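Local atomic coordinates of cytosine-specific methyltransferase (Escherichia coli O157:H7 EDL933, PDB entry 3G7U), a protein that probably methylates carbon 5 of cytosine in DNA, taking the methyl group from S-adenosyl-L-methionine. Residues S95-F103 and Y128-L138; H35-F44 and W333-H342. All blocks are in the same frame, centred on the assembly; numbering follows the deposited sequence.

Contact 1: residues S95-F103 and Y128-L138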
loop_
_atom_site.group_PDB
_atom_site.type_symbol
_atom_site.label_atom_id
_atom_site.label_comp_id
_atom_site.label_asym_id
_atom_site.label_seq_id
_atom_site.Cartn_x
_atom_site.Cartn_y
_atom_site.Cartn_z
ATOM N N SER A 95 -21.865 6.779 4.146
ATOM C CA SER A 95 -21.704 5.766 3.079
ATOM C C SER A 95 -20.460 4.873 3.244
ATOM O O SER A 95 -20.459 3.719 2.825
ATOM C CB SER A 95 -21.678 6.427 1.708
ATOM O OG SER A 95 -20.540 7.255 1.608
ATOM N N ARG A 96 -19.414 5.413 3.860
ATOM C CA ARG A 96 -18.228 4.633 4.188
ATOM C C ARG A 96 -18.541 3.491 5.173
ATOM O O ARG A 96 -18.018 2.380 5.024
ATOM C CB ARG A 96 -17.146 5.548 4.741
ATOM C CG ARG A 96 -16.592 6.526 3.701
ATOM C CD ARG A 96 -15.598 7.488 4.346
ATOM N NE ARG A 96 -16.279 8.405 5.261
ATOM C CZ ARG A 96 -15.684 9.374 5.950
ATOM N NH1 ARG A 96 -16.416 10.137 6.746
ATOM N NH2 ARG A 96 -14.370 9.577 5.855
ATOM N N ASN A 97 -19.397 3.767 6.162
ATOM C CA ASN A 97 -19.893 2.722 7.074
ATOM C C ASN A 97 -20.756 1.656 6.395
ATOM O O ASN A 97 -20.705 0.498 6.795
ATOM C CB ASN A 97 -20.631 3.326 8.264
ATOM C CG ASN A 97 -19.731 4.210 9.114
ATOM O OD1 ASN A 97 -18.502 4.062 9.100
ATOM N ND2 ASN A 97 -20.335 5.146 9.842
ATOM N N GLN A 98 -21.547 2.045 5.393
ATOM C CA GLN A 98 -22.226 1.068 4.545
ATOM C C GLN A 98 -21.222 0.246 3.765
ATOM O O GLN A 98 -21.322 -0.974 3.749
ATOM C CB GLN A 98 -23.233 1.731 3.605
ATOM C CG GLN A 98 -24.593 1.981 4.278
ATOM C CD GLN A 98 -25.320 3.198 3.716
ATOM O OE1 GLN A 98 -24.695 4.143 3.222
ATOM N NE2 GLN A 98 -26.649 3.187 3.802
ATOM N N LEU A 99 -20.232 0.889 3.157
ATOM C CA LEU A 99 -19.204 0.134 2.403
ATOM C C LEU A 99 -18.413 -0.873 3.238
ATOM O O LEU A 99 -18.019 -1.951 2.750
ATOM C CB LEU A 99 -18.258 1.082 1.645
ATOM C CG LEU A 99 -18.914 1.892 0.517
ATOM C CD1 LEU A 99 -17.996 2.995 0.047
ATOM C CD2 LEU A 99 -19.362 1.013 -0.642
ATOM N N TYR A 100 -18.164 -0.515 4.499
ATOM C CA TYR A 100 -17.528 -1.418 5.455
ATOM C C TYR A 100 -18.267 -2.738 5.551
ATOM O O TYR A 100 -17.667 -3.812 5.484
ATOM C CB TYR A 100 -17.495 -0.752 6.851
ATOM C CG TYR A 100 -16.719 -1.541 7.877
ATOM C CD1 TYR A 100 -15.333 -1.427 7.957
ATOM C CD2 TYR A 100 -17.360 -2.408 8.771
ATOM C CE1 TYR A 100 -14.600 -2.153 8.862
ATOM C CE2 TYR A 100 -16.607 -3.156 9.705
ATOM C CZ TYR A 100 -15.225 -2.998 9.738
ATOM O OH TYR A 100 -14.441 -3.697 10.626
ATOM N N MET A 101 -19.587 -2.632 5.734
ATOM C CA MET A 101 -20.458 -3.795 5.869
ATOM C C MET A 101 -20.541 -4.631 4.589
ATOM O O MET A 101 -20.661 -5.855 4.667
ATOM C CB MET A 101 -21.862 -3.349 6.274
ATOM C CG MET A 101 -22.030 -2.914 7.754
ATOM S SD MET A 101 -21.562 -4.164 8.979
ATOM C CE MET A 101 -22.153 -5.721 8.286
ATOM N N HIS A 102 -20.443 -3.972 3.427
ATOM C CA HIS A 102 -20.443 -4.673 2.113
ATOM C C HIS A 102 -19.214 -5.518 1.900
ATOM O O HIS A 102 -19.281 -6.563 1.247
ATOM C CB HIS A 102 -20.566 -3.672 0.958
ATOM C CG HIS A 102 -21.919 -3.049 0.834
ATOM N ND1 HIS A 102 -23.065 -3.792 0.672
ATOM C CD2 HIS A 102 -22.311 -1.754 0.869
ATOM C CE1 HIS A 102 -24.103 -2.980 0.594
ATOM N NE2 HIS A 102 -23.676 -1.738 0.727
ATOM N N PHE A 103 -18.065 -5.077 2.426
ATOM C CA PHE A 103 -16.866 -5.909 2.384
ATOM C C PHE A 103 -17.170 -7.251 3.035
ATOM O O PHE A 103 -16.850 -8.325 2.494
ATOM C CB PHE A 103 -15.650 -5.249 3.107
ATOM C CG PHE A 103 -14.377 -6.070 3.081
ATOM C CD1 PHE A 103 -13.482 -5.927 2.041
ATOM C CD2 PHE A 103 -14.039 -6.933 4.141
ATOM C CE1 PHE A 103 -12.322 -6.667 2.022
ATOM C CE2 PHE A 103 -12.895 -7.676 4.125
ATOM C CZ PHE A 103 -12.025 -7.546 3.080
ATOM N N TYR A 128 -18.419 2.753 16.530
ATOM C CA TYR A 128 -18.432 1.773 15.440
ATOM C C TYR A 128 -18.536 0.342 15.926
ATOM O O TYR A 128 -18.566 -0.585 15.110
ATOM C CB TYR A 128 -17.194 1.904 14.560
ATOM C CG TYR A 128 -17.031 3.281 14.025
ATOM C CD1 TYR A 128 -18.117 3.965 13.470
ATOM C CD2 TYR A 128 -15.806 3.922 14.089
ATOM C CE1 TYR A 128 -17.976 5.253 12.990
ATOM C CE2 TYR A 128 -15.650 5.197 13.611
ATOM C CZ TYR A 128 -16.739 5.862 13.064
ATOM O OH TYR A 128 -16.579 7.146 12.609
ATOM N N SER A 129 -18.588 0.159 17.241
ATOM C CA SER A 129 -18.648 -1.181 17.799
ATOM C C SER A 129 -19.888 -1.931 17.292
ATOM O O SER A 129 -19.816 -3.136 17.086
ATOM C CB SER A 129 -18.641 -1.140 19.314
ATOM O OG SER A 129 -19.865 -0.591 19.751
ATOM N N GLY A 130 -20.988 -1.208 17.063
ATOM C CA GLY A 130 -22.205 -1.760 16.439
ATOM C C GLY A 130 -21.977 -2.341 15.045
ATOM O O GLY A 130 -22.323 -3.494 14.787
ATOM N N ILE A 131 -21.374 -1.561 14.150
ATOM C CA ILE A 131 -21.080 -2.059 12.804
ATOM C C ILE A 131 -19.958 -3.091 12.771
ATOM O O ILE A 131 -20.026 -3.997 11.959
ATOM C CB ILE A 131 -20.861 -0.932 11.743
ATOM C CG1 ILE A 131 -19.584 -0.140 12.006
ATOM C CG2 ILE A 131 -22.075 0.014 11.682
ATOM C CD1 ILE A 131 -19.079 0.615 10.791
ATOM N N ARG A 132 -18.945 -2.977 13.643
ATOM C CA ARG A 132 -17.905 -4.008 13.728
ATOM C C ARG A 132 -18.475 -5.325 14.268
ATOM O O ARG A 132 -18.041 -6.384 13.831
ATOM C CB ARG A 132 -16.697 -3.572 14.579
ATOM C CG ARG A 132 -15.863 -2.437 13.999
ATOM C CD ARG A 132 -14.480 -2.336 14.668
ATOM N NE ARG A 132 -14.599 -2.538 16.114
ATOM C CZ ARG A 132 -14.906 -1.594 17.008
ATOM N NH1 ARG A 132 -15.100 -0.337 16.642
ATOM N NH2 ARG A 132 -15.024 -1.917 18.284
ATOM N N ASN A 133 -19.402 -5.243 15.232
ATOM C CA ASN A 133 -20.033 -6.443 15.770
ATOM C C ASN A 133 -20.932 -7.092 14.697
ATOM O O ASN A 133 -20.868 -8.311 14.509
ATOM C CB ASN A 133 -20.797 -6.168 17.090
ATOM C CG ASN A 133 -19.860 -5.963 18.315
ATOM O OD1 ASN A 133 -20.319 -5.584 19.396
ATOM N ND2 ASN A 133 -18.559 -6.210 18.142
ATOM N N LYS A 134 -21.713 -6.270 13.990
ATOM C CA LYS A 134 -22.564 -6.693 12.874
ATOM C C LYS A 134 -21.757 -7.384 11.753
ATOM O O LYS A 134 -22.188 -8.403 11.201
ATOM C CB LYS A 134 -23.357 -5.494 12.333
ATOM C CG LYS A 134 -24.578 -5.854 11.506
ATOM C CD LYS A 134 -25.209 -4.596 10.907
ATOM C CE LYS A 134 -26.392 -4.924 9.970
ATOM N NZ LYS A 134 -25.992 -5.336 8.578
ATOM N N ALA A 135 -20.571 -6.851 11.461
ATOM C CA ALA A 135 -19.639 -7.451 10.507
ATOM C C ALA A 135 -18.979 -8.747 11.001
ATOM O O ALA A 135 -18.785 -9.684 10.216
ATOM C CB ALA A 135 -18.586 -6.433 10.123
ATOM N N PHE A 136 -18.620 -8.789 12.289
ATOM C CA PHE A 136 -18.072 -9.980 12.952
ATOM C C PHE A 136 -19.122 -11.090 12.859
ATOM O O PHE A 136 -18.782 -12.226 12.564
ATOM C CB PHE A 136 -17.779 -9.656 14.427
ATOM C CG PHE A 136 -16.900 -10.675 15.171
ATOM C CD1 PHE A 136 -17.440 -11.841 15.706
ATOM C CD2 PHE A 136 -15.545 -10.395 15.425
ATOM C CE1 PHE A 136 -16.643 -12.747 16.426
ATOM C CE2 PHE A 136 -14.731 -11.287 16.153
ATOM C CZ PHE A 136 -15.281 -12.469 16.653
ATOM N N ASN A 137 -20.386 -10.732 13.085
ATOM C CA ASN A 137 -21.508 -11.669 13.019
ATOM C C ASN A 137 -21.707 -12.335 11.671
ATOM O O ASN A 137 -22.127 -13.486 11.619
ATOM C CB ASN A 137 -22.825 -10.971 13.379
ATOM C CG ASN A 137 -22.967 -10.699 14.858
ATOM O OD1 ASN A 137 -22.234 -11.250 15.684
ATOM N ND2 ASN A 137 -23.915 -9.830 15.203
ATOM N N LEU A 138 -21.437 -11.603 10.592
ATOM C CA LEU A 138 -21.643 -12.099 9.232
ATOM C C LEU A 138 -20.664 -13.185 8.927
ATOM O O LEU A 138 -20.917 -14.060 8.070
ATOM C CB LEU A 138 -21.468 -10.990 8.196
ATOM C CG LEU A 138 -22.647 -10.077 7.917
ATOM C CD1 LEU A 138 -22.262 -9.033 6.891
ATOM C CD2 LEU A 138 -23.832 -10.892 7.428
#
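Helices 94-110 and 129-140, which flank strand 114-119 in the chain of this class I methyltransferase fold, pack side by side and nearly parallel; their short segments cross at -18°, axes 9.6 Å apart. Met101 is the knob, set in a hole formed by Ile131, Lys134, Ala135 and Leu138. Its chain bends at chi2 and chi3, which lays the thioether along the facing helix: SD comes 3.4 Å from Ile131 O, while the methyl CE touches Leu138 CD1 at 3.6 Å. Tyr100, CG anti to the backbone N (chi1 -174°), sends its ring to the other flank of Ala135, where CE2 meets Ala135 CB at 3.9 Å. One turn earlier on its helix, CD1 of Ile131 lies between the Tyr100 ring and the Asn97 amide, with OD1 of Asn97 3.9 Å from it. Asn97 ND2 then lies near Tyr128 CE1, the amide and ring planes 62° apart, but its hydrogen bond goes to Gln82. Tyr128, which bonds through OH to Gly83 O, is close to Cys81, the predicted catalytic cysteine. Van der Waals packing centred on Met101, Ile131 and Ala135 thus joins the two helices, while Asn97 and Tyr128 find their hydrogen bonds just after Cys81.

Contact 2: residues H35-F44 and W333-H342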
loop_
_atom_site.group_PDB
_atom_site.type_symbol
_atom_site.label_atom_id
_atom_site.label_comp_id
_atom_site.label_asym_id
_atom_site.label_seq_id
_atom_site.Cartn_x
_atom_site.Cartn_y
_atom_site.Cartn_z
ATOM N N HIS A 35 -8.441 7.247 -11.392
ATOM C CA HIS A 35 -6.992 7.349 -11.420
ATOM C C HIS A 35 -6.281 6.193 -10.689
ATOM O O HIS A 35 -5.266 5.680 -11.170
ATOM C CB HIS A 35 -6.545 8.674 -10.801
ATOM C CG HIS A 35 -7.021 9.862 -11.566
ATOM N ND1 HIS A 35 -6.545 10.170 -12.822
ATOM C CD2 HIS A 35 -7.969 10.783 -11.283
ATOM C CE1 HIS A 35 -7.156 11.252 -13.267
ATOM N NE2 HIS A 35 -8.021 11.647 -12.350
ATOM N N ALA A 36 -6.808 5.839 -9.520
ATOM C CA ALA A 36 -6.272 4.746 -8.728
ATOM C C ALA A 36 -6.372 3.452 -9.496
ATOM O O ALA A 36 -5.386 2.731 -9.627
ATOM C CB ALA A 36 -6.990 4.642 -7.409
ATOM N N ILE A 37 -7.550 3.157 -10.064
ATOM C CA ILE A 37 -7.652 1.881 -10.767
ATOM C C ILE A 37 -6.884 1.839 -12.087
ATOM O O ILE A 37 -6.369 0.779 -12.474
ATOM C CB ILE A 37 -9.121 1.411 -10.998
ATOM C CG1 ILE A 37 -9.152 -0.118 -11.166
ATOM C CG2 ILE A 37 -9.783 2.159 -12.182
ATOM C CD1 ILE A 37 -10.538 -0.663 -11.295
ATOM N N ASN A 38 -6.762 2.970 -12.784
ATOM C CA ASN A 38 -5.916 2.996 -13.956
ATOM C C ASN A 38 -4.487 2.713 -13.555
ATOM O O ASN A 38 -3.771 1.990 -14.242
ATOM C CB ASN A 38 -6.022 4.358 -14.661
ATOM C CG ASN A 38 -7.310 4.491 -15.443
ATOM O OD1 ASN A 38 -8.024 3.504 -15.653
ATOM N ND2 ASN A 38 -7.621 5.712 -15.874
ATOM N N THR A 39 -4.063 3.282 -12.445
ATOM C CA THR A 39 -2.687 2.991 -11.995
ATOM C C THR A 39 -2.491 1.523 -11.584
ATOM O O THR A 39 -1.444 0.908 -11.853
ATOM C CB THR A 39 -2.220 3.958 -10.894
ATOM O OG1 THR A 39 -2.170 5.271 -11.473
ATOM C CG2 THR A 39 -0.839 3.555 -10.373
ATOM N N HIS A 40 -3.525 0.948 -10.967
ATOM C CA HIS A 40 -3.467 -0.452 -10.598
ATOM C C HIS A 40 -3.277 -1.257 -11.890
ATOM O O HIS A 40 -2.392 -2.145 -11.950
ATOM C CB HIS A 40 -4.736 -0.866 -9.848
ATOM C CG HIS A 40 -4.601 -2.173 -9.142
ATOM N ND1 HIS A 40 -4.602 -3.385 -9.822
ATOM C CD2 HIS A 40 -4.507 -2.476 -7.827
ATOM C CE1 HIS A 40 -4.461 -4.366 -8.952
ATOM N NE2 HIS A 40 -4.431 -3.846 -7.735
ATOM N N ALA A 41 -4.034 -0.925 -12.944
ATOM C CA ALA A 41 -3.928 -1.694 -14.210
ATOM C C ALA A 41 -2.585 -1.560 -14.885
ATOM O O ALA A 41 -2.126 -2.477 -15.548
ATOM C CB ALA A 41 -5.033 -1.322 -15.191
ATOM N N ILE A 42 -1.945 -0.407 -14.724
ATOM C CA ILE A 42 -0.594 -0.215 -15.292
ATOM C C ILE A 42 0.414 -1.168 -14.642
ATOM O O ILE A 42 1.283 -1.733 -15.310
ATOM C CB ILE A 42 -0.097 1.252 -15.111
ATOM C CG1 ILE A 42 -0.837 2.225 -16.047
ATOM C CG2 ILE A 42 1.401 1.363 -15.426
ATOM C CD1 ILE A 42 -0.764 1.860 -17.533
ATOM N N ASN A 43 0.279 -1.361 -13.342
ATOM C CA ASN A 43 1.238 -2.152 -12.598
ATOM C C ASN A 43 0.826 -3.611 -12.522
ATOM O O ASN A 43 1.652 -4.477 -12.295
ATOM C CB ASN A 43 1.418 -1.578 -11.206
ATOM C CG ASN A 43 2.151 -0.256 -11.245
ATOM O OD1 ASN A 43 3.396 -0.206 -11.457
ATOM N ND2 ASN A 43 1.395 0.825 -11.125
ATOM N N PHE A 44 -0.468 -3.882 -12.713
ATOM C CA PHE A 44 -0.973 -5.276 -12.674
ATOM C C PHE A 44 -1.764 -5.571 -13.961
ATOM O O PHE A 44 -2.984 -5.768 -13.917
ATOM C CB PHE A 44 -1.875 -5.502 -11.447
ATOM C CG PHE A 44 -1.166 -5.345 -10.140
ATOM C CD1 PHE A 44 -0.547 -6.438 -9.517
ATOM C CD2 PHE A 44 -1.048 -4.074 -9.564
ATOM C CE1 PHE A 44 0.152 -6.269 -8.287
ATOM C CE2 PHE A 44 -0.352 -3.879 -8.353
ATOM C CZ PHE A 44 0.254 -4.993 -7.712
ATOM N N TRP A 333 10.353 0.276 -9.568
ATOM C CA TRP A 333 9.700 -0.094 -10.836
ATOM C C TRP A 333 8.170 0.086 -10.840
ATOM O O TRP A 333 7.541 -0.042 -11.874
ATOM C CB TRP A 333 10.095 -1.534 -11.261
ATOM C CG TRP A 333 9.890 -2.602 -10.205
ATOM C CD1 TRP A 333 10.832 -3.107 -9.370
ATOM C CD2 TRP A 333 8.652 -3.309 -9.886
ATOM N NE1 TRP A 333 10.291 -4.099 -8.572
ATOM C CE2 TRP A 333 8.960 -4.245 -8.867
ATOM C CE3 TRP A 333 7.338 -3.254 -10.388
ATOM C CZ2 TRP A 333 7.996 -5.100 -8.304
ATOM C CZ3 TRP A 333 6.377 -4.100 -9.842
ATOM C CH2 TRP A 333 6.706 -5.013 -8.805
ATOM N N PHE A 334 7.603 0.426 -9.681
ATOM C CA PHE A 334 6.164 0.674 -9.575
ATOM C C PHE A 334 5.893 2.057 -10.168
ATOM O O PHE A 334 6.571 3.028 -9.848
ATOM C CB PHE A 334 5.723 0.573 -8.108
ATOM C CG PHE A 334 4.249 0.366 -7.938
ATOM C CD1 PHE A 334 3.731 -0.938 -7.807
ATOM C CD2 PHE A 334 3.382 1.447 -7.955
ATOM C CE1 PHE A 334 2.349 -1.154 -7.685
ATOM C CE2 PHE A 334 1.979 1.240 -7.812
ATOM C CZ PHE A 334 1.493 -0.065 -7.682
ATOM N N ARG A 335 4.889 2.159 -11.036
ATOM C CA ARG A 335 4.664 3.389 -11.774
ATOM C C ARG A 335 3.413 4.076 -11.271
ATOM O O ARG A 335 2.361 3.448 -11.188
ATOM C CB ARG A 335 4.489 3.069 -13.249
ATOM C CG ARG A 335 4.500 4.313 -14.142
ATOM C CD ARG A 335 4.481 3.884 -15.617
ATOM N NE ARG A 335 4.478 5.051 -16.491
ATOM C CZ ARG A 335 4.885 5.044 -17.760
ATOM N NH1 ARG A 335 5.368 3.920 -18.290
ATOM N NH2 ARG A 335 4.851 6.173 -18.487
ATOM N N PHE A 336 3.518 5.355 -10.930
ATOM C CA PHE A 336 2.349 6.091 -10.400
ATOM C C PHE A 336 1.823 7.055 -11.438
ATOM O O PHE A 336 2.422 7.216 -12.502
ATOM C CB PHE A 336 2.734 6.877 -9.135
ATOM C CG PHE A 336 3.113 5.990 -8.007
ATOM C CD1 PHE A 336 2.138 5.474 -7.179
ATOM C CD2 PHE A 336 4.442 5.578 -7.834
ATOM C CE1 PHE A 336 2.471 4.574 -6.161
ATOM C CE2 PHE A 336 4.796 4.672 -6.809
ATOM C CZ PHE A 336 3.808 4.187 -5.964
ATOM N N HIS A 337 0.697 7.709 -11.142
ATOM C CA HIS A 337 0.204 8.765 -12.015
ATOM C C HIS A 337 1.274 9.829 -12.227
ATOM O O HIS A 337 2.070 10.123 -11.320
ATOM C CB HIS A 337 -1.047 9.403 -11.399
ATOM C CG HIS A 337 -1.849 10.212 -12.378
ATOM N ND1 HIS A 337 -1.618 11.557 -12.603
ATOM C CD2 HIS A 337 -2.876 9.862 -13.194
ATOM C CE1 HIS A 337 -2.467 12.000 -13.516
ATOM N NE2 HIS A 337 -3.232 10.992 -13.901
ATOM N N VAL A 338 1.247 10.449 -13.407
ATOM C CA VAL A 338 2.261 11.453 -13.788
ATOM C C VAL A 338 2.301 12.710 -12.908
ATOM O O VAL A 338 3.389 13.282 -12.682
ATOM C CB VAL A 338 2.175 11.867 -15.297
ATOM C CG1 VAL A 338 2.636 10.738 -16.194
ATOM C CG2 VAL A 338 0.761 12.320 -15.692
ATOM N N THR A 339 1.151 13.140 -12.385
ATOM C CA THR A 339 1.111 14.402 -11.643
ATOM C C THR A 339 1.481 14.149 -10.202
ATOM O O THR A 339 1.176 13.062 -9.685
ATOM C CB THR A 339 -0.311 15.012 -11.648
ATOM O OG1 THR A 339 -1.210 14.093 -11.022
ATOM C CG2 THR A 339 -0.807 15.294 -13.088
ATOM N N LYS A 340 2.122 15.140 -9.570
ATOM C CA LYS A 340 2.483 15.082 -8.158
ATOM C C LYS A 340 1.249 14.974 -7.282
ATOM O O LYS A 340 1.219 14.205 -6.342
ATOM C CB LYS A 340 3.282 16.323 -7.756
ATOM C CG LYS A 340 4.715 16.309 -8.258
ATOM C CD LYS A 340 5.445 17.580 -7.855
ATOM C CE LYS A 340 5.138 18.726 -8.813
ATOM N NZ LYS A 340 5.613 18.464 -10.199
ATOM N N TRP A 341 0.239 15.765 -7.619
ATOM C CA TRP A 341 -1.014 15.793 -6.901
ATOM C C TRP A 341 -1.598 14.376 -6.735
ATOM O O TRP A 341 -1.924 13.948 -5.623
ATOM C CB TRP A 341 -2.001 16.674 -7.685
ATOM C CG TRP A 341 -3.367 16.511 -7.197
ATOM C CD1 TRP A 341 -4.345 15.706 -7.723
ATOM C CD2 TRP A 341 -3.914 17.097 -6.027
ATOM N NE1 TRP A 341 -5.476 15.771 -6.950
ATOM C CE2 TRP A 341 -5.243 16.628 -5.908
ATOM C CE3 TRP A 341 -3.417 17.991 -5.066
ATOM C CZ2 TRP A 341 -6.080 17.017 -4.868
ATOM C CZ3 TRP A 341 -4.249 18.382 -4.032
ATOM C CH2 TRP A 341 -5.572 17.897 -3.942
ATOM N N HIS A 342 -1.726 13.662 -7.847
ATOM C CA HIS A 342 -2.333 12.326 -7.818
ATOM C C HIS A 342 -1.406 11.290 -7.229
ATOM O O HIS A 342 -1.848 10.497 -6.427
ATOM C CB HIS A 342 -2.819 11.891 -9.199
ATOM C CG HIS A 342 -4.063 12.604 -9.631
ATOM N ND1 HIS A 342 -5.235 12.544 -8.905
ATOM C CD2 HIS A 342 -4.310 13.414 -10.687
ATOM C CE1 HIS A 342 -6.154 13.282 -9.504
ATOM N NE2 HIS A 342 -5.620 13.818 -10.589
HETATM O O HOH W 1 0.245 4.721 -13.156
HETATM O O HOH W 2 5.333 -1.414 -12.690
#
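The amide of Asn43 grips the backbone of Arg335 with both its ends while lying flat on the ring of Phe334. Arg335 N donates to Asn43 OD1 at 2.8 Å, and Asn43 ND2 donates to Arg335 O at 2.8 Å; both bonds are nearly straight and each uses a lone pair in the carbonyl plane. The amide thus pairs with a single residue much as a neighbouring strand would. Its plane is 7° from that of the Phe334 ring, and CG sits 3.5 Å above the ring centre. ND2 also donates to Thr39 O, one turn back in its own helix, from above that carbonyl's plane, and a water joins OD1 to Trp333 O. With both polar atoms doubly engaged, the buried amide is fixed in rotation.

One turn earlier, the methyl CG2 of Thr39, trans to its own amide N, rests 3.3 Å from Arg335 O. The Thr39 hydroxyl bonds to Gln346 and, through a second water, is linked to the same carbonyl.

At the start of the helical segment three histidines cluster. His35 stacks on a face of His342, centroids 4.1 Å apart and planes at 28°, whereas the His337 ring stands almost perpendicular to that of His35, its NE2 3.6 Å from His35 ND1. ND1 of His337 accepts from Thr339 N, and Thr339 OG1 caps helix 340-348 by accepting from His342 N.

The 333-342 segment, a loop leading into helix 340-348, runs beside helix 34-43. Phe44 packs on Ser16 and Leu17 of helix 14-22, which Trp333 also touches, and Phe336 packs among helices 321-328 and 340-348.

How the contacts relate
From the N terminus, the chain passes through strands 4-8 and 25-30 and enters helix 34-43, the first half of contact 2, whose partner comes only near the C-terminal end, at 333-342. Within that long loop lies contact 1, a short closure: helix 94-110 leads through strand 114-119 to helix 129-140 with 24 residues between the segments. The two contacts are therefore nested and do not cross. Contact 1 joins the two helices on either side of strand 114-119 in the chain; contact 2 ties an early helix to the late loop and the first turn of helix 340-348. Their centres are 29 Å apart, and their nearest atoms stay about 13 Å from each other.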